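Local atomic coordinates of Baccell_00875 (Bacteroides cellulosilyticus DSM 14838, PDB entry 5NO8), a protein that probably acts as a polysaccharide lyase that removes the L-rhamnose caps linked to glucuronic acid on complex arabinogalactan proteins. Residues 386-394 / 438-447; 394-405 / 678-689. All blocks are in the same frame, centred on the assembly; numbering follows the deposited sequence.

Contact 1 (386-394 / 438-447)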
# COMPACT_ATOMS: atom_id res chain seq x y z
N PRO A 386 1.72 -21.26 -9.26
CA PRO A 386 0.57 -21.52 -10.14
C PRO A 386 -0.81 -21.24 -9.52
O PRO A 386 -1.68 -20.70 -10.21
CB PRO A 386 0.70 -23.01 -10.46
CG PRO A 386 2.17 -23.25 -10.44
CD PRO A 386 2.72 -22.35 -9.37
N VAL A 387 -1.00 -21.61 -8.25
CA VAL A 387 -2.32 -21.50 -7.62
C VAL A 387 -2.83 -20.04 -7.58
O VAL A 387 -4.04 -19.80 -7.64
CB VAL A 387 -2.33 -22.17 -6.21
CG1 VAL A 387 -1.52 -21.36 -5.20
CG2 VAL A 387 -3.75 -22.38 -5.71
N ASP A 388 -1.92 -19.08 -7.53
CA ASP A 388 -2.30 -17.67 -7.52
C ASP A 388 -2.57 -17.07 -8.91
O ASP A 388 -2.88 -15.88 -9.01
CB ASP A 388 -1.28 -16.84 -6.73
CG ASP A 388 -1.33 -17.10 -5.22
OD1 ASP A 388 -2.44 -17.18 -4.65
OD2 ASP A 388 -0.25 -17.24 -4.61
N ARG A 389 -2.49 -17.89 -9.96
CA ARG A 389 -2.82 -17.47 -11.32
C ARG A 389 -3.88 -18.41 -11.91
O ARG A 389 -4.01 -18.52 -13.14
CB ARG A 389 -1.55 -17.44 -12.18
CG ARG A 389 -0.50 -16.45 -11.69
CD ARG A 389 0.92 -16.81 -12.11
NE ARG A 389 1.85 -15.78 -11.64
CZ ARG A 389 2.31 -15.66 -10.39
NH1 ARG A 389 1.96 -16.55 -9.45
NH2 ARG A 389 3.13 -14.64 -10.08
N ASP A 390 -4.66 -19.04 -11.03
CA ASP A 390 -5.62 -20.04 -11.47
C ASP A 390 -7.00 -19.40 -11.69
O ASP A 390 -7.15 -18.18 -11.61
CB ASP A 390 -5.60 -21.28 -10.53
CG ASP A 390 -6.30 -21.10 -9.19
OD1 ASP A 390 -6.94 -20.06 -8.86
OD2 ASP A 390 -6.19 -22.06 -8.38
N GLU A 391 -7.99 -20.25 -11.96
CA GLU A 391 -9.30 -19.84 -12.46
C GLU A 391 -10.35 -19.58 -11.37
O GLU A 391 -11.53 -19.35 -11.68
CB GLU A 391 -9.79 -20.90 -13.48
CG GLU A 391 -9.99 -22.30 -12.91
CD GLU A 391 -8.79 -23.23 -13.05
OE1 GLU A 391 -7.61 -22.76 -12.97
OE2 GLU A 391 -9.03 -24.46 -13.22
N GLY A 392 -9.95 -19.60 -10.09
CA GLY A 392 -10.85 -19.36 -8.98
C GLY A 392 -10.24 -18.40 -7.98
O GLY A 392 -9.50 -17.47 -8.37
N ALA A 393 -10.52 -18.63 -6.70
CA ALA A 393 -9.96 -17.84 -5.60
C ALA A 393 -10.24 -16.34 -5.80
O ALA A 393 -11.40 -15.96 -6.00
CB ALA A 393 -8.47 -18.14 -5.41
N GLU A 394 -9.21 -15.50 -5.81
CA GLU A 394 -9.44 -14.06 -5.89
C GLU A 394 -10.07 -13.63 -7.21
O GLU A 394 -10.57 -12.50 -7.30
CB GLU A 394 -8.12 -13.29 -5.73
CG GLU A 394 -7.59 -13.17 -4.32
CD GLU A 394 -6.74 -14.34 -3.85
OE1 GLU A 394 -6.73 -15.44 -4.49
OE2 GLU A 394 -6.08 -14.15 -2.81
N SER A 438 -10.21 -23.77 -6.01
CA SER A 438 -9.88 -22.66 -6.89
C SER A 438 -9.55 -23.10 -8.33
O SER A 438 -9.35 -22.25 -9.19
CB SER A 438 -8.74 -21.84 -6.28
OG SER A 438 -7.50 -22.53 -6.32
N SER A 439 -9.45 -24.42 -8.59
CA SER A 439 -9.22 -24.92 -9.94
C SER A 439 -10.07 -26.18 -10.23
O SER A 439 -10.55 -26.85 -9.29
CB SER A 439 -7.72 -25.18 -10.19
OG SER A 439 -7.22 -26.17 -9.30
N VAL A 440 -10.28 -26.46 -11.52
CA VAL A 440 -11.20 -27.51 -11.97
C VAL A 440 -10.73 -28.93 -11.61
O VAL A 440 -11.56 -29.80 -11.37
CB VAL A 440 -11.52 -27.44 -13.48
CG1 VAL A 440 -12.15 -26.09 -13.84
CG2 VAL A 440 -10.28 -27.68 -14.35
N ASP A 441 -9.42 -29.15 -11.55
CA ASP A 441 -8.85 -30.40 -11.00
C ASP A 441 -9.30 -30.72 -9.55
O ASP A 441 -9.40 -31.90 -9.18
CB ASP A 441 -7.31 -30.39 -11.08
CG ASP A 441 -6.69 -29.17 -10.40
OD1 ASP A 441 -6.63 -28.10 -11.06
OD2 ASP A 441 -6.28 -29.26 -9.22
N GLN A 442 -9.53 -29.69 -8.74
CA GLN A 442 -9.86 -29.82 -7.32
C GLN A 442 -8.80 -30.62 -6.52
O GLN A 442 -9.12 -31.18 -5.47
CB GLN A 442 -11.28 -30.40 -7.13
CG GLN A 442 -12.39 -29.63 -7.83
CD GLN A 442 -13.80 -30.10 -7.45
OE1 GLN A 442 -13.97 -31.09 -6.73
NE2 GLN A 442 -14.81 -29.40 -7.95
N LYS A 443 -7.57 -30.67 -7.03
CA LYS A 443 -6.43 -31.35 -6.39
C LYS A 443 -5.59 -30.35 -5.60
O LYS A 443 -4.71 -30.74 -4.85
CB LYS A 443 -5.56 -32.08 -7.43
N ASN A 444 -5.89 -29.05 -5.75
CA ASN A 444 -5.10 -28.00 -5.10
C ASN A 444 -5.75 -27.57 -3.77
O ASN A 444 -6.66 -28.25 -3.27
CB ASN A 444 -4.85 -26.84 -6.07
CG ASN A 444 -3.45 -26.29 -5.96
OD1 ASN A 444 -3.07 -25.72 -4.92
ND2 ASN A 444 -2.66 -26.49 -7.00
N ARG A 445 -5.31 -26.45 -3.20
CA ARG A 445 -5.62 -26.14 -1.81
C ARG A 445 -7.11 -25.85 -1.52
O ARG A 445 -7.85 -25.29 -2.35
CB ARG A 445 -4.73 -24.99 -1.31
CG ARG A 445 -5.08 -23.62 -1.90
CD ARG A 445 -4.02 -22.58 -1.59
NE ARG A 445 -4.26 -21.34 -2.34
CZ ARG A 445 -3.43 -20.29 -2.37
NH1 ARG A 445 -2.29 -20.30 -1.69
NH2 ARG A 445 -3.75 -19.20 -3.09
N ASN A 446 -7.52 -26.22 -0.31
CA ASN A 446 -8.84 -25.94 0.21
C ASN A 446 -8.61 -24.81 1.21
O ASN A 446 -8.12 -25.05 2.31
CB ASN A 446 -9.43 -27.21 0.84
CG ASN A 446 -10.83 -26.99 1.41
OD1 ASN A 446 -11.44 -25.95 1.25
ND2 ASN A 446 -11.34 -28.01 2.11
N ARG A 447 -8.94 -23.58 0.81
CA ARG A 447 -8.49 -22.36 1.48
C ARG A 447 -9.68 -21.51 1.91
O ARG A 447 -10.56 -21.23 1.11
CB ARG A 447 -7.61 -21.61 0.48
CG ARG A 447 -7.21 -20.18 0.80
CD ARG A 447 -6.60 -19.59 -0.45
NE ARG A 447 -5.98 -18.28 -0.29
CZ ARG A 447 -6.07 -17.27 -1.17
NH1 ARG A 447 -5.42 -16.14 -0.93
NH2 ARG A 447 -6.82 -17.37 -2.29
O HOH W 1 -5.54 -19.40 -5.50
O HOH W 2 -0.58 -17.68 -1.96

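Contact 2 (394-405 / 678-689)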
# COMPACT_ATOMS: atom_id res chain seq x y z
N GLU A 394 -9.21 -15.50 -5.81
CA GLU A 394 -9.44 -14.06 -5.89
C GLU A 394 -10.07 -13.63 -7.21
O GLU A 394 -10.57 -12.50 -7.30
CB GLU A 394 -8.12 -13.29 -5.73
CG GLU A 394 -7.59 -13.17 -4.32
CD GLU A 394 -6.74 -14.34 -3.85
OE1 GLU A 394 -6.73 -15.44 -4.49
OE2 GLU A 394 -6.08 -14.15 -2.81
N ARG A 395 -10.00 -14.46 -8.25
CA ARG A 395 -10.64 -14.15 -9.55
C ARG A 395 -12.18 -14.08 -9.48
O ARG A 395 -12.81 -13.52 -10.38
CB ARG A 395 -10.22 -15.12 -10.65
CG ARG A 395 -8.93 -14.80 -11.42
CD ARG A 395 -7.71 -14.67 -10.54
NE ARG A 395 -7.37 -15.94 -9.89
CZ ARG A 395 -6.48 -16.07 -8.91
NH1 ARG A 395 -5.81 -15.00 -8.44
NH2 ARG A 395 -6.26 -17.27 -8.37
N LEU A 396 -12.77 -14.61 -8.41
CA LEU A 396 -14.18 -14.35 -8.06
C LEU A 396 -14.59 -12.87 -8.06
O LEU A 396 -15.75 -12.56 -8.32
CB LEU A 396 -14.57 -14.97 -6.71
CG LEU A 396 -15.02 -16.45 -6.72
CD1 LEU A 396 -16.45 -16.52 -7.26
CD2 LEU A 396 -14.11 -17.36 -7.53
N GLY A 397 -13.65 -11.97 -7.76
CA GLY A 397 -13.93 -10.56 -7.78
C GLY A 397 -14.45 -10.06 -9.11
O GLY A 397 -15.26 -9.14 -9.12
N MET A 398 -14.00 -10.64 -10.21
CA MET A 398 -14.53 -10.28 -11.54
C MET A 398 -16.03 -10.57 -11.65
O MET A 398 -16.79 -9.74 -12.17
CB MET A 398 -13.76 -10.95 -12.65
CG MET A 398 -12.39 -10.28 -12.83
SD MET A 398 -11.44 -10.91 -14.17
CE MET A 398 -10.64 -12.30 -13.34
N GLY A 399 -16.48 -11.69 -11.08
CA GLY A 399 -17.92 -11.95 -11.04
C GLY A 399 -18.67 -11.00 -10.14
O GLY A 399 -19.76 -10.51 -10.47
N VAL A 400 -18.12 -10.69 -8.98
CA VAL A 400 -18.80 -9.82 -8.04
C VAL A 400 -18.89 -8.40 -8.66
O VAL A 400 -19.93 -7.73 -8.57
CB VAL A 400 -18.11 -9.82 -6.67
CG1 VAL A 400 -18.79 -8.85 -5.72
CG2 VAL A 400 -18.12 -11.24 -6.08
N LEU A 401 -17.82 -7.97 -9.32
CA LEU A 401 -17.86 -6.68 -9.99
C LEU A 401 -18.96 -6.66 -11.08
O LEU A 401 -19.75 -5.69 -11.15
CB LEU A 401 -16.53 -6.36 -10.67
CG LEU A 401 -16.53 -5.07 -11.51
CD1 LEU A 401 -16.96 -3.88 -10.67
CD2 LEU A 401 -15.16 -4.86 -12.12
N LEU A 402 -18.96 -7.67 -11.95
CA LEU A 402 -19.97 -7.69 -13.03
C LEU A 402 -21.40 -7.69 -12.51
O LEU A 402 -22.26 -7.04 -13.11
CB LEU A 402 -19.73 -8.78 -14.04
CG LEU A 402 -18.83 -8.41 -15.22
CD1 LEU A 402 -17.47 -7.86 -14.82
CD2 LEU A 402 -18.68 -9.60 -16.15
N VAL A 403 -21.66 -8.37 -11.38
CA VAL A 403 -22.99 -8.27 -10.74
C VAL A 403 -23.31 -6.84 -10.32
O VAL A 403 -24.40 -6.35 -10.58
CB VAL A 403 -23.14 -9.15 -9.47
CG1 VAL A 403 -24.51 -8.91 -8.84
CG2 VAL A 403 -22.96 -10.60 -9.82
N LYS A 404 -22.38 -6.17 -9.63
CA LYS A 404 -22.67 -4.84 -9.13
C LYS A 404 -22.94 -3.91 -10.33
O LYS A 404 -23.87 -3.12 -10.28
CB LYS A 404 -21.56 -4.30 -8.24
CG LYS A 404 -21.50 -5.05 -6.92
CD LYS A 404 -20.56 -4.40 -5.93
CE LYS A 404 -20.47 -5.24 -4.67
NZ LYS A 404 -19.80 -4.47 -3.60
N GLN A 405 -22.15 -4.05 -11.38
CA GLN A 405 -22.35 -3.23 -12.58
C GLN A 405 -23.68 -3.59 -13.29
O GLN A 405 -24.39 -2.72 -13.78
CB GLN A 405 -21.18 -3.35 -13.55
CG GLN A 405 -21.23 -2.35 -14.71
CD GLN A 405 -20.97 -0.89 -14.35
OE1 GLN A 405 -20.93 -0.48 -13.19
NE2 GLN A 405 -20.84 -0.08 -15.38
N ASN A 678 -5.08 -9.70 -12.88
CA ASN A 678 -5.28 -10.88 -12.10
C ASN A 678 -6.48 -10.66 -11.19
O ASN A 678 -7.61 -10.96 -11.59
CB ASN A 678 -3.94 -11.25 -11.40
CG ASN A 678 -4.01 -12.57 -10.68
OD1 ASN A 678 -5.08 -12.94 -10.22
ND2 ASN A 678 -2.87 -13.29 -10.57
N ASP A 679 -6.27 -10.10 -10.01
CA ASP A 679 -7.27 -10.05 -8.96
C ASP A 679 -7.76 -8.63 -8.56
O ASP A 679 -8.58 -8.48 -7.66
CB ASP A 679 -6.76 -10.84 -7.70
CG ASP A 679 -5.31 -10.53 -7.29
OD1 ASP A 679 -4.47 -10.02 -8.10
OD2 ASP A 679 -5.00 -10.80 -6.09
N GLN A 680 -7.25 -7.61 -9.23
CA GLN A 680 -7.48 -6.21 -8.88
C GLN A 680 -8.91 -5.72 -9.03
O GLN A 680 -9.21 -4.64 -8.52
CB GLN A 680 -6.56 -5.25 -9.68
CG GLN A 680 -6.91 -5.11 -11.17
CD GLN A 680 -6.84 -6.41 -11.92
OE1 GLN A 680 -7.80 -6.83 -12.65
NE2 GLN A 680 -5.72 -7.07 -11.77
N ASP A 681 -9.78 -6.49 -9.66
CA ASP A 681 -11.15 -6.00 -9.87
C ASP A 681 -11.93 -5.87 -8.56
O ASP A 681 -12.90 -5.12 -8.49
CB ASP A 681 -11.84 -6.82 -10.93
CG ASP A 681 -11.18 -6.63 -12.28
OD1 ASP A 681 -10.99 -5.45 -12.68
OD2 ASP A 681 -10.78 -7.61 -12.92
N TRP A 682 -11.47 -6.53 -7.49
CA TRP A 682 -11.96 -6.19 -6.15
C TRP A 682 -11.91 -4.69 -5.80
O TRP A 682 -12.71 -4.21 -5.01
CB TRP A 682 -11.22 -6.99 -5.05
CG TRP A 682 -11.55 -8.44 -5.05
CD1 TRP A 682 -10.76 -9.45 -5.47
CD2 TRP A 682 -12.78 -9.04 -4.61
NE1 TRP A 682 -11.40 -10.66 -5.32
CE2 TRP A 682 -12.65 -10.43 -4.80
CE3 TRP A 682 -13.98 -8.53 -4.11
CZ2 TRP A 682 -13.69 -11.34 -4.50
CZ3 TRP A 682 -15.02 -9.44 -3.81
CH2 TRP A 682 -14.84 -10.83 -3.99
N ALA A 683 -10.94 -3.95 -6.33
CA ALA A 683 -10.91 -2.53 -6.04
C ALA A 683 -12.19 -1.85 -6.51
O ALA A 683 -12.68 -0.94 -5.84
CB ALA A 683 -9.68 -1.86 -6.62
N LEU A 684 -12.74 -2.28 -7.63
CA LEU A 684 -13.99 -1.69 -8.14
C LEU A 684 -15.21 -2.24 -7.40
O LEU A 684 -16.18 -1.54 -7.20
CB LEU A 684 -14.10 -1.88 -9.64
CG LEU A 684 -13.07 -1.13 -10.49
CD1 LEU A 684 -13.31 -1.44 -11.96
CD2 LEU A 684 -13.09 0.36 -10.20
N VAL A 685 -15.13 -3.49 -6.95
CA VAL A 685 -16.15 -4.00 -6.03
C VAL A 685 -16.30 -3.10 -4.82
O VAL A 685 -17.41 -2.74 -4.42
CB VAL A 685 -15.84 -5.46 -5.60
CG1 VAL A 685 -16.79 -5.92 -4.48
CG2 VAL A 685 -15.87 -6.41 -6.78
N TYR A 686 -15.17 -2.70 -4.23
CA TYR A 686 -15.22 -1.84 -3.08
C TYR A 686 -15.49 -0.38 -3.40
O TYR A 686 -16.10 0.34 -2.59
CB TYR A 686 -13.97 -2.06 -2.22
CG TYR A 686 -14.09 -3.36 -1.45
CD1 TYR A 686 -15.04 -3.50 -0.45
CD2 TYR A 686 -13.35 -4.46 -1.81
CE1 TYR A 686 -15.17 -4.70 0.25
CE2 TYR A 686 -13.47 -5.66 -1.12
CZ TYR A 686 -14.38 -5.76 -0.09
OH TYR A 686 -14.49 -6.95 0.58
N TYR A 687 -15.09 0.05 -4.60
CA TYR A 687 -15.43 1.38 -5.09
C TYR A 687 -16.97 1.52 -5.12
O TYR A 687 -17.51 2.52 -4.67
CB TYR A 687 -14.86 1.62 -6.48
CG TYR A 687 -15.16 2.99 -6.99
CD1 TYR A 687 -16.37 3.26 -7.61
CD2 TYR A 687 -14.26 4.03 -6.80
CE1 TYR A 687 -16.66 4.55 -8.06
CE2 TYR A 687 -14.56 5.30 -7.23
CZ TYR A 687 -15.76 5.55 -7.86
OH TYR A 687 -16.03 6.85 -8.26
N LEU A 688 -17.63 0.50 -5.64
CA LEU A 688 -19.10 0.51 -5.75
C LEU A 688 -19.80 0.31 -4.43
O LEU A 688 -20.89 0.86 -4.24
CB LEU A 688 -19.57 -0.50 -6.78
CG LEU A 688 -19.11 -0.15 -8.20
CD1 LEU A 688 -19.41 -1.24 -9.17
CD2 LEU A 688 -19.72 1.16 -8.71
N LEU A 689 -19.19 -0.40 -3.49
CA LEU A 689 -19.69 -0.42 -2.11
C LEU A 689 -19.68 0.96 -1.48
O LEU A 689 -20.70 1.47 -0.99
CB LEU A 689 -18.87 -1.39 -1.25
CG LEU A 689 -19.31 -1.42 0.23
CD1 LEU A 689 -20.66 -2.14 0.31
CD2 LEU A 689 -18.27 -2.12 1.05
O HOH W 3 -11.10 -10.45 -9.05

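Contact 1 (386-394 / 438-447)
A chi1 of 169° swings CG of Arg-447 away from its own backbone N, and the chain runs extended to NE; Glu-394, bent at chi2 (85°), turns its carboxylate to meet it, in a two-loop contact beside helices of the helical domain. The grip is end-on: NH1 of Arg-447 lies 2.8 Å from OE2 of Glu-394, and NH2 of Arg-447 lies 2.9 Å from OE1. Both oxygens sit in the guanidinium plane, although the carboxylate plane is turned 40° from it. Glu-537 takes NE of Arg-447, so three nitrogens of this buried group are engaged. Arg-445 is layered: CG1 of Val-387 stands 3.6 Å above the centre of its guanidinium, while NE of Arg-447 approaches the opposite face near the rim. Its NH2 also forms a salt bridge with OD1 of Asp-388, and two waters link the guanidinium to Val-387 O and to Asp-388 OD2, which has a further partner in Asn-385. Asp-390 closes an Asx turn through OD1 with Gly-392 N; the approach of its OD2 to Ser-438 OG is unusually short and its strength doubtful. Finally, Val-440 N donates to OE2 of Glu-391 over 2.9 Å, from above the carboxylate plane.

Contact 2 (394-405 / 678-689)
Gly-397 faces Trp-682, and one turn on Leu-401 faces Val-685, each pair with CA atoms 5.1 Å apart; the helix segments 396-405 and 682-689 run in the same general direction at 34°, their axes approaching to 8.5 Å. The close approach is met by a flat ring: CA of Gly-397 lies 3.5 Å from the centroid of the six-membered ring of Trp-682, over its face, a CH-pi contact. NE1 of Trp-682 donates to Glu-394 O at 2.8 Å, on a carbonyl lone pair, and that oxygen also receives Gly-397 N. One turn further, Val-685 enters a hole formed by Gly-397, Val-400, Leu-401 and Lys-404, and CD1 of Leu-401 touches CB of Leu-684 at 3.6 Å. Lys-404, extended beyond CG, carries NZ across Val-685 to its carbonyl O (3.1 Å). NZ comes from the face of the carbonyl opposite Leu-689 N; it also bonds Leu-694 O and a glycerol, probably from crystallisation. Before the helices, NH1 of Arg-395 meets a lone pair of Asn-678 OD1 at 2.8 Å. One knob-into-hole, Val-685, and the glycine-indole CH-pi contact thus join helix 396-409 to the C-terminal helix 682-692 of the helical domain.

In the fold
Both contacts are buried, but the centre of contact 1 lies about 25 Å from the centre of the chain and the contact includes exposed Asn-444, whereas the centre of contact 2 lies about 18 Å from the chain's centre, with nearly every touching residue buried. Chemistry follows place: the two loops of contact 1 meet chiefly through carboxylates, guanidinium groups and water over 533 Å², while the helices of contact 2 bury 809 Å² largely with apolar side chains. Along the chain the two are interleaved, and they share Glu-394, whose carboxylate serves contact 1 and whose carbonyl serves contact 2. A salt bridge, Asp-390 OD1 to Arg-395 NH2 at 2.9 Å, and a probable hydrogen bond from Asn-678 ND2 to Asp-388 O further couple them.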